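PDB 4AKL: nucleocapsid from Crimean-congo hemorrhagic fever virus, which probably packages the viral genome by binding single- and double-stranded RNA, and probably also cuts double-stranded DNA without sequence specificity. Local coordinates for residues V47-G52 against D60-S65; E435-G440 against I448-H453; F324-Q329 against T351-G356. One frame throughout, in Å; residues are numbered along the deposited sequence. Where two conformers were deposited one is given.

Contact 1 (V47-G52 against D60-S65); sequences VFQMAG and DSIYAS
Gln49 meets Ile62 with both its backbone and its side chain. The two helices run nearly antiparallel, at 170°, with their axes 9.6 Å apart at the closest approach. Gln49 O lies 3.6 Å from Ile62 CD1, so the end of the isoleucine rests against the main chain of the facing helix. The glutamine chain is extended beyond CG and reaches past the branched part of Ile62. Its OE1 comes to 3.8 Å from Ile62 CG1 and 3.9 Å from Ile62 CG2. These are plain contacts of van der Waals type. Met50 follows and does the rest of the work with its methyl. CG is anti to the backbone N (chi1 -166°), and two further bends bring CE across to the other helix. CE sits 3.9 Å from Ile62 CG2 and 3.8 Å from Tyr63 N. It also touches Tyr63 CB at 3.9 Å. The Tyr63 ring packs instead on Gln437 of helix 425-440. The same helix covers Met50 through Ile436 and Thr439, and Phe46 also packs on Ile62. No hydrogen bond or salt bridge joins the two segments. The hairpin of helices is therefore held here by dispersion and by burial of Met50 and Ile62, while Gln49, itself exposed, lies across the isoleucine.

Contact 2 (E435-G440 against I448-H453); sequences EIQKTG and IVASEH
Gln437 lays its amide beside Val449, crossing it at a slant. NE2 is 3.5 Å from Val449 CG1, and the valine methyl also lies 3.9 Å from OE1. The glutamine is extended beyond CG, so its amide stands well clear of helix 425-440 and comes up to the start of helix 450-460. OE1 receives two donors there, both from Ser451. The hydroxyl OG gives the shorter bond, 2.9 Å to Gln437 OE1. It approaches from above the carbonyl plane, 61° out of it, and so is not on a lone pair. The Ser451 N bond to the same OE1 is weak, at 3.4 Å. Ser451 OG stands between its own backbone N and carbonyl carbon (chi1 57°), which puts it beside the N-H, so both can point at OE1. Ser451 CB also touches OE1, at 3.4 Å. Gln437 has a second conformer, so these bonds are less certain. Helix 163-181 borders both segments: Met169 packs on Ser451, while Glu168 forms a salt bridge with Lys438 and Ser165 a hydrogen bond with Glu435. Val449 occupies the N-cap position but has no polar side chain. Ser451 N belongs to the first helical turn, where N-H groups lack partners from a preceding turn. The arrangement is a helix-loop-helix connection, typical of a mainly helical fold, in which a side chain of the first helix offers an oxygen to the opening turn of the next.

Contact 3 (F324-Q329 against T351-G356); sequences FPTVSQ and TPMKWG
One hydrogen bond joins Thr326 to Trp355. The indole NE1 donates to Thr326 OG1 at 3.0 Å, with an N-H...O angle of 152°. The oxygen lies at the ring edge, 18° out of the indole plane. Thr326 OG1 is also hydrogen-bonded to Thr323 O, just before the segment. The hydroxyl thus accepts from the indole and donates to that carbonyl. Apolar contact comes from Val327. Its CG2 lies over one face of the indole, 3.8 Å from the centroid of the five-membered ring, which makes a CH-pi contact. The nearest ring atom to Val327 CG2 is Trp355 CE2, at 3.6 Å. The helix backbone comes up on the same side of the indole plane, where Val327 CA stands 3.7 Å from Trp355 CZ2. The first torsion of Trp355 (chi1 66°) sets CG between the backbone N and the carbonyl carbon, and the ring projects to the facing helix from there. A looser contact is made by Met353, whose bent chain meets Thr326 tip to tip, with CE 3.8 Å from OG1. Val327 also packs on Leu314 and Val319. The polar and the apolar contact act on different parts of the indole: the hydrogen bond fixes its N-H edge, and the valine methyl covers one face and limits tilting to that side.

Overall arrangement
Contacts 1 and 2 are neighbours, with centres 12 Å apart, and they touch. Tyr63 of contact 1 packs on Gln437 of contact 2, and Met50 packs on the end of helix 425-440. Helix 425-440, far along the sequence, thus packs against the consecutive helices 45-52 and 56-71. Contact 3 stands apart, with its centre about 31 Å from those of the other two. Contact 2 is the buried one and lies nearest the centre of the chain; its chemistry is mainly polar. Contacts 1 and 3 are partly buried. Contact 1 is purely van der Waals, whereas contact 3 combines a hydrogen bond with packing on an aromatic ring.

Contact 1 (V47-G52 against D60-S65)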
# COMPACT_ATOMS: atom_id res chain seq x y z
N VAL A 47 28.66 2.43 7.33
CA VAL A 47 28.64 1.50 8.46
C VAL A 47 29.70 1.94 9.51
O VAL A 47 29.41 1.97 10.72
CB VAL A 47 28.86 0.04 8.04
CG1 VAL A 47 29.08 -0.85 9.29
CG2 VAL A 47 27.67 -0.48 7.15
N PHE A 48 30.89 2.30 9.03
CA PHE A 48 32.00 2.66 9.89
C PHE A 48 31.72 3.99 10.57
O PHE A 48 32.03 4.13 11.72
CB PHE A 48 33.33 2.73 9.11
CG PHE A 48 33.62 1.50 8.37
CD1 PHE A 48 33.71 0.29 9.04
CD2 PHE A 48 33.78 1.51 6.97
CE1 PHE A 48 33.97 -0.88 8.35
CE2 PHE A 48 34.03 0.35 6.27
CZ PHE A 48 34.13 -0.86 6.96
N GLN A 49 31.15 4.94 9.83
CA GLN A 49 30.72 6.21 10.40
C GLN A 49 29.72 5.97 11.52
O GLN A 49 29.85 6.52 12.62
CB GLN A 49 30.08 7.12 9.36
CG GLN A 49 31.02 7.70 8.27
CD GLN A 49 30.25 8.60 7.31
OE1 GLN A 49 29.18 9.15 7.66
NE2 GLN A 49 30.75 8.74 6.11
N MET A 50 28.73 5.12 11.22
CA MET A 50 27.68 4.79 12.18
C MET A 50 28.29 4.22 13.43
O MET A 50 27.97 4.67 14.52
CB MET A 50 26.63 3.81 11.58
CG MET A 50 25.38 3.69 12.37
SD MET A 50 24.47 5.28 12.59
CE MET A 50 23.45 5.27 11.15
N ALA A 51 29.20 3.25 13.26
CA ALA A 51 29.86 2.60 14.36
C ALA A 51 30.73 3.56 15.23
O ALA A 51 30.90 3.32 16.42
CB ALA A 51 30.74 1.44 13.82
N GLY A 52 31.29 4.60 14.62
CA GLY A 52 32.09 5.62 15.35
C GLY A 52 31.26 6.78 15.91
O GLY A 52 31.79 7.64 16.58
N ASP A 60 21.33 9.83 13.02
CA ASP A 60 20.21 10.08 12.08
C ASP A 60 20.76 10.69 10.80
O ASP A 60 20.36 10.33 9.73
CB ASP A 60 19.18 11.07 12.64
CG ASP A 60 18.47 10.57 13.88
OD1 ASP A 60 18.04 9.42 13.90
OD2 ASP A 60 18.34 11.37 14.84
N SER A 61 21.68 11.61 10.95
CA SER A 61 22.34 12.26 9.84
C SER A 61 23.11 11.26 8.93
O SER A 61 23.02 11.33 7.69
CB SER A 61 23.28 13.34 10.40
OG SER A 61 24.08 13.92 9.38
N ILE A 62 23.84 10.33 9.56
CA ILE A 62 24.58 9.29 8.82
C ILE A 62 23.58 8.43 8.02
O ILE A 62 23.75 8.19 6.80
CB ILE A 62 25.43 8.40 9.74
CG1 ILE A 62 26.56 9.23 10.38
CG2 ILE A 62 26.01 7.22 8.96
CD1 ILE A 62 27.10 8.68 11.78
N TYR A 63 22.53 7.99 8.70
CA TYR A 63 21.51 7.15 8.06
C TYR A 63 20.79 7.90 6.95
O TYR A 63 20.52 7.31 5.89
CB TYR A 63 20.50 6.60 9.04
CG TYR A 63 19.43 5.86 8.32
CD1 TYR A 63 19.63 4.55 7.87
CD2 TYR A 63 18.21 6.46 8.05
CE1 TYR A 63 18.60 3.87 7.16
CE2 TYR A 63 17.21 5.80 7.37
CZ TYR A 63 17.40 4.51 6.92
OH TYR A 63 16.36 3.89 6.25
N ALA A 64 20.46 9.17 7.19
CA ALA A 64 19.76 9.96 6.18
C ALA A 64 20.68 10.18 4.98
O ALA A 64 20.20 10.17 3.88
CB ALA A 64 19.22 11.29 6.76
N SER A 65 21.98 10.35 5.18
CA SER A 65 22.94 10.53 4.06
C SER A 65 23.07 9.25 3.24
O SER A 65 23.16 9.32 2.01
CB SER A 65 24.35 10.90 4.53
OG SER A 65 24.39 12.14 5.16

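Contact 2 (E435-G440 against I448-H453)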
# COMPACT_ATOMS: atom_id res chain seq x y z
N GLU A 435 21.71 -2.92 7.50
CA GLU A 435 22.90 -3.10 8.29
C GLU A 435 23.28 -1.77 8.91
O GLU A 435 23.60 -1.68 10.09
CB GLU A 435 24.04 -3.72 7.47
CG GLU A 435 23.72 -5.23 7.08
CD GLU A 435 24.65 -5.82 6.01
OE1 GLU A 435 25.17 -5.08 5.13
OE2 GLU A 435 24.86 -7.06 6.03
N ILE A 436 23.18 -0.71 8.12
CA ILE A 436 23.44 0.64 8.62
C ILE A 436 22.46 1.02 9.75
O ILE A 436 22.91 1.52 10.82
CB ILE A 436 23.43 1.66 7.49
CG1 ILE A 436 24.60 1.44 6.55
CG2 ILE A 436 23.51 3.09 8.03
CD1 ILE A 436 24.44 2.17 5.26
N GLN A 437 21.15 0.81 9.55
CA GLN A 437 20.15 1.08 10.63
C GLN A 437 20.50 0.28 11.87
O GLN A 437 20.40 0.81 13.02
CB GLN A 437 18.68 0.72 10.29
CG GLN A 437 18.07 1.27 8.99
CD GLN A 437 16.55 0.90 8.75
OE1 GLN A 437 16.05 0.75 7.57
NE2 GLN A 437 15.82 0.80 9.88
N LYS A 438 20.90 -0.97 11.67
CA LYS A 438 21.15 -1.87 12.77
C LYS A 438 22.37 -1.49 13.60
O LYS A 438 22.37 -1.68 14.82
CB LYS A 438 21.33 -3.29 12.22
CG LYS A 438 21.34 -4.35 13.26
CD LYS A 438 21.06 -5.79 12.66
CE LYS A 438 22.28 -6.63 12.36
NZ LYS A 438 22.32 -7.90 13.20
N THR A 439 23.41 -0.98 12.94
CA THR A 439 24.64 -0.53 13.60
C THR A 439 24.34 0.58 14.60
O THR A 439 24.87 0.58 15.72
CB THR A 439 25.66 -0.01 12.57
OG1 THR A 439 25.99 -1.05 11.66
CG2 THR A 439 26.90 0.46 13.22
N GLY A 440 23.49 1.50 14.21
CA GLY A 440 23.22 2.68 14.98
C GLY A 440 22.03 2.68 15.93
O GLY A 440 21.97 3.53 16.83
N ILE A 448 8.40 0.53 12.74
CA ILE A 448 8.55 0.47 11.29
C ILE A 448 9.98 0.51 10.86
O ILE A 448 10.68 1.50 11.16
CB ILE A 448 7.84 1.71 10.64
CG1 ILE A 448 6.31 1.61 10.79
CG2 ILE A 448 8.22 1.89 9.10
CD1 ILE A 448 5.78 0.32 10.34
N VAL A 449 10.43 -0.54 10.16
CA VAL A 449 11.80 -0.60 9.59
C VAL A 449 11.65 -0.42 8.07
O VAL A 449 11.25 -1.37 7.38
CB VAL A 449 12.48 -1.88 9.97
CG1 VAL A 449 13.88 -2.03 9.29
CG2 VAL A 449 12.63 -1.95 11.47
N ALA A 450 11.96 0.79 7.57
CA ALA A 450 11.84 1.12 6.14
C ALA A 450 12.47 0.07 5.19
O ALA A 450 11.88 -0.30 4.21
CB ALA A 450 12.46 2.49 5.81
N SER A 451 13.66 -0.38 5.50
CA SER A 451 14.37 -1.37 4.66
C SER A 451 13.64 -2.70 4.61
O SER A 451 13.67 -3.36 3.59
CB SER A 451 15.80 -1.56 5.15
OG SER A 451 15.78 -1.96 6.52
N GLU A 452 12.99 -3.09 5.71
CA GLU A 452 12.14 -4.30 5.72
C GLU A 452 10.88 -4.15 4.84
O GLU A 452 10.53 -5.10 4.11
CB GLU A 452 11.75 -4.71 7.14
CG GLU A 452 12.92 -5.23 7.89
CD GLU A 452 12.62 -5.66 9.28
OE1 GLU A 452 11.46 -5.62 9.66
OE2 GLU A 452 13.57 -6.04 9.99
N HIS A 453 10.24 -2.97 4.89
CA HIS A 453 9.08 -2.60 4.05
C HIS A 453 9.56 -2.71 2.58
O HIS A 453 8.87 -3.27 1.74
CB HIS A 453 8.65 -1.17 4.48
CG HIS A 453 7.46 -0.59 3.78
ND1 HIS A 453 6.20 -1.17 3.80
CD2 HIS A 453 7.33 0.57 3.10
CE1 HIS A 453 5.36 -0.40 3.13
NE2 HIS A 453 6.02 0.67 2.69

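Contact 3 (F324-Q329 against T351-G356)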
# COMPACT_ATOMS: atom_id res chain seq x y z
N PHE A 324 0.96 23.24 -7.53
CA PHE A 324 1.67 21.93 -7.47
C PHE A 324 3.16 22.03 -7.70
O PHE A 324 3.91 21.37 -7.01
CB PHE A 324 1.07 20.92 -8.46
CG PHE A 324 1.87 19.68 -8.60
CD1 PHE A 324 1.75 18.65 -7.67
CD2 PHE A 324 2.79 19.54 -9.62
CE1 PHE A 324 2.52 17.50 -7.79
CE2 PHE A 324 3.55 18.39 -9.73
CZ PHE A 324 3.41 17.39 -8.84
N PRO A 325 3.62 22.87 -8.67
CA PRO A 325 5.06 22.91 -8.91
C PRO A 325 5.93 23.32 -7.68
O PRO A 325 7.10 22.91 -7.59
CB PRO A 325 5.20 23.95 -10.03
CG PRO A 325 3.84 23.95 -10.69
CD PRO A 325 2.91 23.81 -9.55
N THR A 326 5.35 24.08 -6.77
CA THR A 326 6.01 24.43 -5.47
C THR A 326 6.08 23.23 -4.49
O THR A 326 7.04 23.12 -3.64
CB THR A 326 5.33 25.65 -4.82
OG1 THR A 326 4.06 25.26 -4.28
CG2 THR A 326 5.11 26.80 -5.85
N VAL A 327 5.09 22.32 -4.57
CA VAL A 327 5.16 21.11 -3.74
C VAL A 327 6.31 20.25 -4.26
O VAL A 327 7.14 19.75 -3.52
CB VAL A 327 3.86 20.28 -3.77
CG1 VAL A 327 4.03 19.03 -2.96
CG2 VAL A 327 2.67 21.10 -3.24
N SER A 328 6.32 20.11 -5.58
CA SER A 328 7.36 19.41 -6.29
C SER A 328 8.73 19.99 -5.96
O SER A 328 9.68 19.27 -5.69
CB SER A 328 7.07 19.44 -7.79
OG SER A 328 8.16 18.98 -8.56
N GLN A 329 8.84 21.30 -5.96
CA GLN A 329 10.12 21.93 -5.68
C GLN A 329 10.56 21.64 -4.23
O GLN A 329 11.73 21.29 -3.98
CB GLN A 329 10.06 23.42 -5.90
CG GLN A 329 11.47 24.05 -6.00
CD GLN A 329 12.07 23.76 -7.34
OE1 GLN A 329 11.38 23.83 -8.37
NE2 GLN A 329 13.34 23.42 -7.35
N THR A 351 6.57 28.23 5.63
CA THR A 351 6.41 28.58 4.22
C THR A 351 5.23 29.57 4.01
O THR A 351 4.22 29.48 4.70
CB THR A 351 6.25 27.36 3.31
OG1 THR A 351 6.18 27.81 1.95
CG2 THR A 351 5.02 26.57 3.66
N PRO A 352 5.38 30.55 3.08
CA PRO A 352 4.25 31.41 2.79
C PRO A 352 3.11 30.73 2.08
O PRO A 352 2.00 31.23 2.12
CB PRO A 352 4.85 32.48 1.87
CG PRO A 352 6.23 32.52 2.26
CD PRO A 352 6.59 31.06 2.44
N MET A 353 3.39 29.61 1.42
CA MET A 353 2.37 28.85 0.70
C MET A 353 1.36 28.32 1.68
O MET A 353 1.76 27.67 2.68
CB MET A 353 3.00 27.64 0.00
CG MET A 353 4.08 27.96 -1.03
SD MET A 353 3.64 29.11 -2.30
CE MET A 353 2.19 28.31 -3.03
N LYS A 354 0.06 28.59 1.43
CA LYS A 354 -1.00 28.11 2.35
C LYS A 354 -1.03 26.59 2.51
O LYS A 354 -1.41 26.08 3.56
CB LYS A 354 -2.37 28.61 1.88
CG LYS A 354 -2.66 30.04 2.27
CD LYS A 354 -4.00 30.48 1.72
CE LYS A 354 -4.28 31.97 1.98
NZ LYS A 354 -5.27 32.55 1.02
N TRP A 355 -0.60 25.85 1.47
CA TRP A 355 -0.61 24.40 1.58
C TRP A 355 0.33 23.86 2.64
O TRP A 355 0.16 22.71 3.05
CB TRP A 355 -0.34 23.71 0.21
CG TRP A 355 1.05 23.89 -0.40
CD1 TRP A 355 1.35 24.70 -1.44
CD2 TRP A 355 2.30 23.22 -0.04
NE1 TRP A 355 2.67 24.61 -1.73
CE2 TRP A 355 3.28 23.71 -0.90
CE3 TRP A 355 2.66 22.28 0.93
CZ2 TRP A 355 4.62 23.32 -0.82
CZ3 TRP A 355 4.00 21.85 0.99
CH2 TRP A 355 4.97 22.38 0.10
N GLY A 356 1.31 24.67 3.10
CA GLY A 356 2.31 24.21 4.04
C GLY A 356 1.67 23.73 5.32
O GLY A 356 1.82 22.60 5.73